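Local coordinates for protein glutamine--tRNA ligase (Saccharomyces cerevisiae, PDB 3TL4) that attaches glutamine to its cognate tRNA at the cost of ATP, and is represented here by its appended tRNA-binding domain, at residues 8-13 against 36-41. Residues are numbered along the deposited sequence; the frame is centred on the assembly and turned at random.
Sequences TQLFSQ and KLIKET
Between 8-13 and 36-41 the CA atoms come nearest at Leu10 and Ile38, 8.5 Å apart. Both CA-CB bonds point across the gap, and the two side chains run antiparallel alongside one another. With CG anti to the backbone N (chi1 175°), Leu10 straddles the Ile38 branch methyl: Leu10 CD1 and Leu10 CD2 each lie 3.9 Å from Ile38 CG2. The other Ile38 branch ends in CD1, which meets the Phe11 ring obliquely, 4.0 Å from Phe11 CD1, although the CB of Phe11 points away from 36-41. Lys39, bent at chi2 (-71°), brings CE to 4.1 Å from Leu10 CD2, an aliphatic contact at the exposed margin. Cutting Leu10 back to alanine would probably open a gap over Ile38 CG2 and take away the methyl against which Lys39 CE lies. Thr41 OG1 donates to Ile38 O at 2.6 Å, the donor sitting 23° out of the carbonyl plane. Val14, from the loop after helix 4-13, adds to the cover of Ile38, while Phe11 reaches Ser31 and Leu34 farther back along helix 28-39. Leu37 instead meets helices 49-62 and 70-78, so this end of helix 28-39 has helix 4-13 on its Ile38 side and that pair on its Leu37 side.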
loop_
_atom_site.group_PDB
_atom_site.type_symbol
_atom_site.label_atom_id
_atom_site.label_comp_id
_atom_site.label_asym_id
_atom_site.label_seq_id
_atom_site.Cartn_x
_atom_site.Cartn_y
_atom_site.Cartn_z
ATOM N N THR A 8 2.921 -23.727 12.554
ATOM C CA THR A 8 3.270 -24.251 11.239
ATOM C C THR A 8 2.043 -24.789 10.518
ATOM O O THR A 8 1.842 -24.528 9.328
ATOM C CB THR A 8 4.301 -25.394 11.340
ATOM O OG1 THR A 8 5.568 -24.868 11.743
ATOM C CG2 THR A 8 4.467 -26.077 9.994
ATOM N N GLN A 9 1.235 -25.558 11.241
ATOM C CA GLN A 9 0.069 -26.206 10.655
ATOM C C GLN A 9 -0.924 -25.181 10.090
ATOM O O GLN A 9 -1.351 -25.292 8.943
ATOM C CB GLN A 9 -0.605 -27.109 11.688
ATOM C CG GLN A 9 -1.130 -28.427 11.125
ATOM C CD GLN A 9 -1.573 -29.395 12.216
ATOM O OE1 GLN A 9 -2.756 -29.466 12.557
ATOM N NE2 GLN A 9 -0.620 -30.145 12.768
ATOM N N LEU A 10 -1.271 -24.175 10.888
ATOM C CA LEU A 10 -2.252 -23.169 10.471
ATOM C C LEU A 10 -1.797 -22.383 9.244
ATOM O O LEU A 10 -2.563 -22.187 8.307
ATOM C CB LEU A 10 -2.546 -22.204 11.617
ATOM C CG LEU A 10 -3.458 -21.021 11.292
ATOM C CD1 LEU A 10 -4.835 -21.508 10.860
ATOM C CD2 LEU A 10 -3.567 -20.081 12.491
ATOM N N PHE A 11 -0.545 -21.943 9.264
ATOM C CA PHE A 11 0.008 -21.086 8.218
ATOM C C PHE A 11 0.051 -21.763 6.862
ATOM O O PHE A 11 -0.247 -21.142 5.841
ATOM C CB PHE A 11 1.418 -20.622 8.594
ATOM C CG PHE A 11 1.462 -19.752 9.821
ATOM C CD1 PHE A 11 0.297 -19.219 10.353
ATOM C CD2 PHE A 11 2.663 -19.465 10.439
ATOM C CE1 PHE A 11 0.337 -18.408 11.484
ATOM C CE2 PHE A 11 2.706 -18.660 11.571
ATOM C CZ PHE A 11 1.543 -18.131 12.091
ATOM N N SER A 12 0.441 -23.032 6.843
ATOM C CA SER A 12 0.503 -23.752 5.582
ATOM C C SER A 12 -0.897 -24.154 5.133
ATOM O O SER A 12 -1.136 -24.352 3.945
ATOM C CB SER A 12 1.410 -24.970 5.691
ATOM O OG SER A 12 0.925 -25.851 6.683
ATOM N N GLN A 13 -1.819 -24.261 6.086
ATOM C CA GLN A 13 -3.214 -24.554 5.764
ATOM C C GLN A 13 -3.913 -23.380 5.093
ATOM O O GLN A 13 -4.781 -23.578 4.241
ATOM C CB GLN A 13 -3.984 -24.990 7.005
ATOM C CG GLN A 13 -3.690 -26.423 7.400
ATOM C CD GLN A 13 -4.053 -26.725 8.836
ATOM O OE1 GLN A 13 -4.453 -25.832 9.591
ATOM N NE2 GLN A 13 -3.915 -27.989 9.227
ATOM N N LYS A 36 -3.141 -15.251 15.779
ATOM C CA LYS A 36 -4.360 -14.686 16.358
ATOM C C LYS A 36 -5.179 -13.917 15.323
ATOM O O LYS A 36 -6.405 -13.974 15.338
ATOM C CB LYS A 36 -4.066 -13.808 17.582
ATOM C CG LYS A 36 -4.152 -12.298 17.325
ATOM C CD LYS A 36 -3.933 -11.458 18.597
ATOM C CE LYS A 36 -3.712 -9.958 18.285
ATOM N NZ LYS A 36 -4.974 -9.182 18.089
ATOM N N LEU A 37 -4.504 -13.197 14.430
ATOM C CA LEU A 37 -5.188 -12.476 13.360
ATOM C C LEU A 37 -5.918 -13.435 12.410
ATOM O O LEU A 37 -7.102 -13.249 12.120
ATOM C CB LEU A 37 -4.216 -11.575 12.586
ATOM C CG LEU A 37 -3.561 -10.433 13.377
ATOM C CD1 LEU A 37 -2.399 -9.803 12.608
ATOM C CD2 LEU A 37 -4.573 -9.368 13.818
ATOM N N ILE A 38 -5.220 -14.461 11.929
ATOM C CA ILE A 38 -5.863 -15.494 11.116
ATOM C C ILE A 38 -7.073 -16.171 11.810
ATOM O O ILE A 38 -8.052 -16.529 11.158
ATOM C CB ILE A 38 -4.859 -16.572 10.678
ATOM C CG1 ILE A 38 -3.867 -15.994 9.668
ATOM C CG2 ILE A 38 -5.584 -17.765 10.075
ATOM C CD1 ILE A 38 -2.824 -16.976 9.206
ATOM N N LYS A 39 -7.004 -16.349 13.123
ATOM C CA LYS A 39 -8.065 -17.051 13.849
ATOM C C LYS A 39 -9.337 -16.221 14.054
ATOM O O LYS A 39 -10.379 -16.769 14.395
ATOM C CB LYS A 39 -7.557 -17.565 15.202
ATOM C CG LYS A 39 -6.626 -18.762 15.119
ATOM C CD LYS A 39 -7.367 -20.022 14.700
ATOM C CE LYS A 39 -6.533 -21.266 15.018
ATOM N NZ LYS A 39 -7.199 -22.551 14.660
ATOM N N GLU A 40 -9.257 -14.905 13.855
ATOM C CA GLU A 40 -10.443 -14.058 13.958
ATOM C C GLU A 40 -11.040 -13.726 12.580
ATOM O O GLU A 40 -11.614 -12.656 12.369
ATOM C CB GLU A 40 -10.182 -12.801 14.816
ATOM C CG GLU A 40 -9.009 -11.909 14.403
ATOM C CD GLU A 40 -8.740 -10.789 15.419
ATOM O OE1 GLU A 40 -9.528 -10.658 16.383
ATOM O OE2 GLU A 40 -7.745 -10.042 15.262
ATOM N N THR A 41 -10.876 -14.661 11.650
ATOM C CA THR A 41 -11.521 -14.610 10.347
ATOM C C THR A 41 -12.395 -15.852 10.265
ATOM O O THR A 41 -12.118 -16.851 10.933
ATOM C CB THR A 41 -10.507 -14.699 9.179
ATOM O OG1 THR A 41 -9.775 -15.922 9.275
ATOM C CG2 THR A 41 -9.533 -13.532 9.180
#